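Local coordinates for protein transcriptional regulator ComR (Streptococcus vestibularis F0396, PDB 6HU8) that regulates competence transcription in response to a signalling peptide and probably binds DNA through its helix-turn-helix domain, at residues K157-T160 and N161-L164; I166-Y169 and F170-L173; Q178-K181 and K182-D185. All coordinates share one frame; numbering follows the deposited sequence.

Interaction 1: residues K157-T160 and N161-L164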
loop_
_atom_site.group_PDB
_atom_site.type_symbol
_atom_site.label_atom_id
_atom_site.label_comp_id
_atom_site.label_asym_id
_atom_site.label_seq_id
_atom_site.Cartn_x
_atom_site.Cartn_y
_atom_site.Cartn_z
ATOM N N LYS A 157 -11.212 4.078 7.365
ATOM C CA LYS A 157 -9.902 4.441 7.883
ATOM C C LYS A 157 -8.882 3.383 7.459
ATOM O O LYS A 157 -9.061 2.197 7.725
ATOM C CB LYS A 157 -9.957 4.585 9.407
ATOM C CG LYS A 157 -8.679 5.102 10.044
ATOM C CD LYS A 157 -8.823 5.209 11.562
ATOM C CE LYS A 157 -7.617 5.886 12.203
ATOM N NZ LYS A 157 -7.645 5.798 13.699
ATOM N N PHE A 158 -7.823 3.818 6.782
ATOM C CA PHE A 158 -6.812 2.914 6.222
ATOM C C PHE A 158 -5.591 2.813 7.126
ATOM O O PHE A 158 -5.107 3.826 7.606
ATOM C CB PHE A 158 -6.343 3.401 4.837
ATOM C CG PHE A 158 -7.412 3.400 3.772
ATOM C CD1 PHE A 158 -8.353 2.389 3.711
ATOM C CD2 PHE A 158 -7.460 4.416 2.828
ATOM C CE1 PHE A 158 -9.330 2.387 2.733
ATOM C CE2 PHE A 158 -8.433 4.420 1.836
ATOM C CZ PHE A 158 -9.369 3.399 1.791
ATOM N N SER A 159 -5.089 1.598 7.324
ATOM C CA SER A 159 -3.819 1.368 7.991
ATOM C C SER A 159 -2.682 1.431 6.980
ATOM O O SER A 159 -2.915 1.538 5.775
ATOM C CB SER A 159 -3.808 -0.000 8.672
ATOM O OG SER A 159 -3.967 -1.034 7.695
ATOM N N THR A 160 -1.454 1.300 7.465
ATOM C CA THR A 160 -0.309 1.257 6.568
ATOM C C THR A 160 -0.424 0.057 5.643
ATOM O O THR A 160 -0.261 0.213 4.428
ATOM C CB THR A 160 1.026 1.209 7.328
ATOM O OG1 THR A 160 1.107 2.337 8.198
ATOM C CG2 THR A 160 2.193 1.272 6.349
ATOM N N ASN A 161 -0.743 -1.126 6.182
ATOM C CA ASN A 161 -0.946 -2.287 5.312
ATOM C C ASN A 161 -2.051 -2.030 4.284
ATOM O O ASN A 161 -1.912 -2.412 3.116
ATOM C CB ASN A 161 -1.292 -3.567 6.108
ATOM C CG ASN A 161 -0.115 -4.106 6.888
ATOM O OD1 ASN A 161 1.036 -3.739 6.641
ATOM N ND2 ASN A 161 -0.397 -4.993 7.834
ATOM N N ASP A 162 -3.147 -1.405 4.713
ATOM C CA ASP A 162 -4.232 -1.058 3.779
ATOM C C ASP A 162 -3.720 -0.176 2.634
ATOM O O ASP A 162 -4.049 -0.395 1.456
ATOM C CB ASP A 162 -5.368 -0.316 4.490
ATOM C CG ASP A 162 -6.113 -1.180 5.482
ATOM O OD1 ASP A 162 -6.065 -2.425 5.358
ATOM O OD2 ASP A 162 -6.757 -0.596 6.384
ATOM N N LEU A 163 -2.923 0.831 2.997
ATOM C CA LEU A 163 -2.352 1.760 2.021
ATOM C C LEU A 163 -1.469 1.031 1.031
ATOM O O LEU A 163 -1.415 1.399 -0.142
ATOM C CB LEU A 163 -1.553 2.864 2.714
ATOM C CG LEU A 163 -2.384 3.882 3.496
ATOM C CD1 LEU A 163 -1.472 4.947 4.045
ATOM C CD2 LEU A 163 -3.466 4.509 2.634
ATOM N N LEU A 164 -0.794 -0.020 1.484
ATOM C CA LEU A 164 0.073 -0.766 0.584
ATOM C C LEU A 164 -0.743 -1.683 -0.344
ATOM O O LEU A 164 -0.385 -1.863 -1.503
ATOM C CB LEU A 164 1.116 -1.554 1.378
ATOM C CG LEU A 164 2.134 -0.626 2.063
ATOM C CD1 LEU A 164 3.079 -1.395 2.969
ATOM C CD2 LEU A 164 2.924 0.166 1.050
#
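F158 and S159 meet D162 and L163 where the chain turns into helix 160-173 of the TPR domain, and S159 with D162 forms a capping box. The F158 ring and the carboxylate plane of D162 stand 81° apart, the two side chains crossing at about a right angle with CB of F158 3.9 Å from CB of D162. The same F158 CB rests 3.8 Å from CD2 of L163, so an apolar patch lies beside the polar cap. The F158 side chain also touches V152 of helix 139-152 and R190 and V191 of helix 181-192.

S159 occupies the N-cap. With chi1 at 62°, its OG sits between the backbone N and the carbonyl carbon and turns toward the first turn of the helix, where it accepts the amide of D162 (N to OG, 3.1 Å). The bond is returned by the backbone N of S159, which donates to D162 OD2 at 2.9 Å in a nearly straight line (174°), arriving from above the carboxylate plane. The other carboxylate oxygen, OD1, has a salt bridge to K155, so each carboxylate oxygen has its own partner. The carbonyl of S159 then opens the regular pattern by accepting from L163 N.

T160, the first residue of the helix, continues that pattern: its O accepts from L164 N at 3.0 Å, and CG of L164 packs 3.5 Å from the same T160 O.

Interaction 2: residues I166-Y169 and F170-L173; sequences IDYY and FYHL
An aromatic cluster of Y168, Y171 and H172 lies along one side of helix 160-173 in the TPR domain, near the helix's C-terminal part. H172 turns the edge of its imidazole to the face of Y168 in a T-shaped pair, the planes 86° apart, with CE1 of H172 3.8 Å from CD2 of Y168 and displaced toward the rim. A side-chain to backbone bond helps to set this rotation: ND1 of H172 donates to Y168 O at 2.7 Å, with the oxygen close to the imidazole plane but the donor above the carbonyl plane. The Y168 and Y171 rings are nearly parallel (14°) yet slid so far that they barely overlap, touching where CE1 of Y168 is 3.8 Å from CD2 of Y171.

A second group lies round F170. CG2 of I166 meets CE2 of F170 at 3.4 Å, while CE2 of Y169 approaches F170 CE1 at 3.5 Å; CD1 of L173 reaches the hydroxyl end of Y169, 3.7 Å from its CZ.

Y145 of helix 139-152 stacks on H172 and meets Y168 edge-to-face, and E142 is hydrogen-bonded to H172 NE2; F170 packs on A212, I213 and L216 of helix 200-219 and on I187 of helix 181-192, where Y169 and L173 face F184.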
loop_
_atom_site.group_PDB
_atom_site.type_symbol
_atom_site.label_atom_id
_atom_site.label_comp_id
_atom_site.label_asym_id
_atom_site.label_seq_id
_atom_site.Cartn_x
_atom_site.Cartn_y
_atom_site.Cartn_z
ATOM N N ILE A 166 -3.601 -0.854 -1.372
ATOM C CA ILE A 166 -4.116 0.158 -2.292
ATOM C C ILE A 166 -3.032 0.550 -3.302
ATOM O O ILE A 166 -3.324 0.848 -4.461
ATOM C CB ILE A 166 -4.627 1.404 -1.527
ATOM C CG1 ILE A 166 -5.899 1.051 -0.757
ATOM C CG2 ILE A 166 -4.898 2.575 -2.491
ATOM C CD1 ILE A 166 -6.431 2.168 0.117
ATOM N N ASP A 167 -1.776 0.527 -2.874
ATOM C CA ASP A 167 -0.677 0.728 -3.811
ATOM C C ASP A 167 -0.673 -0.373 -4.893
ATOM O O ASP A 167 -0.546 -0.080 -6.093
ATOM C CB ASP A 167 0.654 0.755 -3.059
ATOM C CG ASP A 167 1.689 1.619 -3.735
ATOM O OD1 ASP A 167 1.412 2.137 -4.843
ATOM O OD2 ASP A 167 2.779 1.777 -3.149
ATOM N N TYR A 168 -0.838 -1.629 -4.473
ATOM C CA TYR A 168 -0.841 -2.761 -5.410
ATOM C C TYR A 168 -2.013 -2.650 -6.386
ATOM O O TYR A 168 -1.903 -3.017 -7.571
ATOM C CB TYR A 168 -0.913 -4.094 -4.657
ATOM C CG TYR A 168 -0.299 -5.270 -5.386
ATOM C CD1 TYR A 168 0.930 -5.150 -6.034
ATOM C CD2 TYR A 168 -0.932 -6.515 -5.404
ATOM C CE1 TYR A 168 1.502 -6.231 -6.691
ATOM C CE2 TYR A 168 -0.366 -7.604 -6.048
ATOM C CZ TYR A 168 0.846 -7.457 -6.692
ATOM O OH TYR A 168 1.406 -8.537 -7.326
ATOM N N TYR A 169 -3.135 -2.147 -5.886
ATOM C CA TYR A 169 -4.298 -1.895 -6.736
ATOM C C TYR A 169 -3.945 -0.891 -7.844
ATOM O O TYR A 169 -4.147 -1.173 -9.028
ATOM C CB TYR A 169 -5.486 -1.401 -5.892
ATOM C CG TYR A 169 -6.550 -0.668 -6.695
ATOM C CD1 TYR A 169 -7.253 -1.312 -7.722
ATOM C CD2 TYR A 169 -6.859 0.662 -6.421
ATOM C CE1 TYR A 169 -8.225 -0.639 -8.464
ATOM C CE2 TYR A 169 -7.830 1.349 -7.168
ATOM C CZ TYR A 169 -8.504 0.689 -8.183
ATOM O OH TYR A 169 -9.460 1.352 -8.915
ATOM N N PHE A 170 -3.399 0.268 -7.472
ATOM C CA PHE A 170 -2.984 1.263 -8.466
ATOM C C PHE A 170 -1.983 0.672 -9.454
ATOM O O PHE A 170 -2.026 0.965 -10.657
ATOM C CB PHE A 170 -2.394 2.500 -7.781
ATOM C CG PHE A 170 -3.401 3.274 -6.985
ATOM C CD1 PHE A 170 -4.711 3.401 -7.442
ATOM C CD2 PHE A 170 -3.054 3.869 -5.790
ATOM C CE1 PHE A 170 -5.660 4.115 -6.725
ATOM C CE2 PHE A 170 -4.001 4.592 -5.064
ATOM C CZ PHE A 170 -5.306 4.702 -5.528
ATOM N N TYR A 171 -1.099 -0.181 -8.938
ATOM C CA TYR A 171 -0.142 -0.913 -9.762
ATOM C C TYR A 171 -0.825 -1.766 -10.838
ATOM O O TYR A 171 -0.256 -1.969 -11.909
ATOM C CB TYR A 171 0.725 -1.789 -8.870
ATOM C CG TYR A 171 1.895 -2.482 -9.536
ATOM C CD1 TYR A 171 2.965 -1.756 -10.038
ATOM C CD2 TYR A 171 1.959 -3.872 -9.594
ATOM C CE1 TYR A 171 4.062 -2.393 -10.616
ATOM C CE2 TYR A 171 3.046 -4.519 -10.163
ATOM C CZ TYR A 171 4.096 -3.776 -10.675
ATOM O OH TYR A 171 5.179 -4.416 -11.244
ATOM N N HIS A 172 -2.030 -2.263 -10.556
ATOM C CA HIS A 172 -2.812 -2.993 -11.568
ATOM C C HIS A 172 -3.273 -2.071 -12.705
ATOM O O HIS A 172 -3.455 -2.509 -13.845
ATOM C CB HIS A 172 -4.063 -3.651 -10.966
ATOM C CG HIS A 172 -3.793 -4.908 -10.211
ATOM N ND1 HIS A 172 -2.981 -4.948 -9.098
ATOM C CD2 HIS A 172 -4.234 -6.175 -10.403
ATOM C CE1 HIS A 172 -2.929 -6.188 -8.640
ATOM N NE2 HIS A 172 -3.686 -6.951 -9.410
ATOM N N LEU A 173 -3.507 -0.807 -12.371
ATOM C CA LEU A 173 -4.092 0.133 -13.319
ATOM C C LEU A 173 -3.049 0.771 -14.214
ATOM O O LEU A 173 -3.393 1.426 -15.190
ATOM C CB LEU A 173 -4.856 1.234 -12.587
ATOM C CG LEU A 173 -6.019 0.782 -11.717
ATOM C CD1 LEU A 173 -6.782 1.984 -11.208
ATOM C CD2 LEU A 173 -6.928 -0.141 -12.521
#

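Interaction 3: residues Q178-K181 and K182-D185; sequences QYDK and KIFD
Chi1 of 65° places CG of Y179 between its backbone N and carbonyl carbon and brings the ring edge up to F184, whose CG is anti to the backbone N (chi1 -179°). The rings form an offset edge-to-face pair, planes 87° apart, with the edge of Y179 directed to the face of F184. CE2 of Y179 comes 3.6 Å from CB of F184, which lies near the plane of the tyrosine ring.

Next to this pair D180 is the N-cap of helix 181-192. Its OD1 accepts from I183 N at 3.2 Å, the amide arriving from well above the carboxylate plane, and more weakly from K182 N. Two amides of the first turn thus share one oxygen, and the helix dipole would probably stabilise the negative charge there. The second oxygen, OD2, lies against the isoleucine, 3.3 Å from CD1 of I183, while the carbonyl of D180 takes the straight bond from F184 N.

K181, the next residue, bends at its last two torsions and reaches D185 one turn on, its NZ 3.3 Å from D185 OD2 in a salt bridge whose hydrogen bond is weak. The other oxygen of that carboxylate, OD1, accepts from a water at 2.9 Å that also bonds Y179 OH, linking the ring of the loop to the helix. K224 adds a long, weak ion pair to D185 OD2.

Polar groups here lie at the surface, but F184 dips inward to Y169, F170 and L173 of helix 160-173, and Y179 rests on L220 and S222 in the loop after helix 200-219.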
loop_
_atom_site.group_PDB
_atom_site.type_symbol
_atom_site.label_atom_id
_atom_site.label_comp_id
_atom_site.label_asym_id
_atom_site.label_seq_id
_atom_site.Cartn_x
_atom_site.Cartn_y
_atom_site.Cartn_z
ATOM N N GLN A 178 -8.827 1.438 -19.861
ATOM C CA GLN A 178 -10.129 1.226 -19.234
ATOM C C GLN A 178 -9.997 0.564 -17.867
ATOM O O GLN A 178 -9.098 -0.239 -17.626
ATOM C CB GLN A 178 -11.067 0.420 -20.130
ATOM C CG GLN A 178 -12.197 1.299 -20.654
ATOM C CD GLN A 178 -12.680 2.319 -19.608
ATOM O OE1 GLN A 178 -12.357 3.511 -19.685
ATOM N NE2 GLN A 178 -13.460 1.852 -18.637
ATOM N N TYR A 179 -10.920 0.920 -16.980
ATOM C CA TYR A 179 -10.825 0.583 -15.569
ATOM C C TYR A 179 -12.196 0.717 -14.930
ATOM O O TYR A 179 -13.054 1.447 -15.431
ATOM C CB TYR A 179 -9.805 1.498 -14.860
ATOM C CG TYR A 179 -10.205 2.971 -14.824
ATOM C CD1 TYR A 179 -10.285 3.732 -16.000
ATOM C CD2 TYR A 179 -10.502 3.600 -13.621
ATOM C CE1 TYR A 179 -10.659 5.078 -15.971
ATOM C CE2 TYR A 179 -10.873 4.942 -13.578
ATOM C CZ TYR A 179 -10.950 5.677 -14.761
ATOM O OH TYR A 179 -11.321 7.000 -14.727
ATOM N N ASP A 180 -12.402 0.005 -13.831
ATOM C CA ASP A 180 -13.636 0.113 -13.066
ATOM C C ASP A 180 -13.662 1.491 -12.419
ATOM O O ASP A 180 -13.009 1.721 -11.398
ATOM C CB ASP A 180 -13.725 -1.000 -12.016
ATOM C CG ASP A 180 -15.078 -1.050 -11.311
ATOM O OD1 ASP A 180 -15.708 0.016 -11.129
ATOM O OD2 ASP A 180 -15.506 -2.164 -10.920
ATOM N N LYS A 181 -14.432 2.398 -13.009
ATOM C CA LYS A 181 -14.408 3.792 -12.607
ATOM C C LYS A 181 -14.998 3.989 -11.221
ATOM O O LYS A 181 -14.576 4.879 -10.489
ATOM C CB LYS A 181 -15.163 4.653 -13.628
ATOM C CG LYS A 181 -14.597 6.049 -13.813
ATOM C CD LYS A 181 -15.326 6.802 -14.926
ATOM C CE LYS A 181 -16.663 7.362 -14.445
ATOM N NZ LYS A 181 -16.470 8.378 -13.367
ATOM N N LYS A 182 -15.972 3.154 -10.863
ATOM C CA LYS A 182 -16.626 3.252 -9.558
ATOM C C LYS A 182 -15.652 2.926 -8.433
ATOM O O LYS A 182 -15.618 3.614 -7.399
ATOM C CB LYS A 182 -17.841 2.321 -9.479
ATOM C CG LYS A 182 -18.960 2.671 -10.455
ATOM C CD LYS A 182 -20.062 1.597 -10.470
ATOM C CE LYS A 182 -20.863 1.669 -11.779
ATOM N NZ LYS A 182 -22.028 0.731 -11.835
ATOM N N ILE A 183 -14.890 1.850 -8.628
ATOM C CA ILE A 183 -13.911 1.431 -7.636
ATOM C C ILE A 183 -12.836 2.498 -7.467
ATOM O O ILE A 183 -12.530 2.906 -6.339
ATOM C CB ILE A 183 -13.244 0.100 -8.015
ATOM C CG1 ILE A 183 -14.249 -1.056 -7.917
ATOM C CG2 ILE A 183 -12.026 -0.155 -7.129
ATOM C CD1 ILE A 183 -13.638 -2.392 -8.225
ATOM N N PHE A 184 -12.276 2.947 -8.589
ATOM C CA PHE A 184 -11.217 3.952 -8.561
ATOM C C PHE A 184 -11.652 5.198 -7.794
ATOM O O PHE A 184 -10.974 5.636 -6.858
ATOM C CB PHE A 184 -10.793 4.327 -9.984
ATOM C CG PHE A 184 -9.671 5.341 -10.040
ATOM C CD1 PHE A 184 -8.348 4.952 -9.833
ATOM C CD2 PHE A 184 -9.937 6.686 -10.300
ATOM C CE1 PHE A 184 -7.308 5.885 -9.882
ATOM C CE2 PHE A 184 -8.901 7.633 -10.352
ATOM C CZ PHE A 184 -7.588 7.228 -10.149
ATOM N N ASP A 185 -12.802 5.754 -8.160
ATOM C CA ASP A 185 -13.270 6.971 -7.506
ATOM C C ASP A 185 -13.531 6.750 -6.017
ATOM O O ASP A 185 -13.282 7.637 -5.203
ATOM C CB ASP A 185 -14.541 7.512 -8.181
ATOM C CG ASP A 185 -14.292 8.005 -9.601
ATOM O OD1 ASP A 185 -13.122 8.045 -10.032
ATOM O OD2 ASP A 185 -15.272 8.361 -10.292
HETATM O O HOH W 1 -12.320 8.543 -12.746
#

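How the interactions relate
Interactions 1 and 2 share helix 160-173, the first at its start and the second further along, whereas interaction 3 begins the next helix, 181-192. Interaction 2 is the buried one and relies on aromatic packing; interaction 3 lies at the surface, its centre about 18 Å from the centre of the chain, and adds a salt bridge and a water bridge; interaction 1 is intermediate. Both helix starts are capped by a side chain, but with a reciprocal serine-aspartate pair in one and a single aspartate in the other. Interaction 2 joins the two: F158 CE2 packs 3.5 Å from I166 CD1, and Y169 OH lies 3.2 Å from F184 CA, while interactions 1 and 3 do not touch.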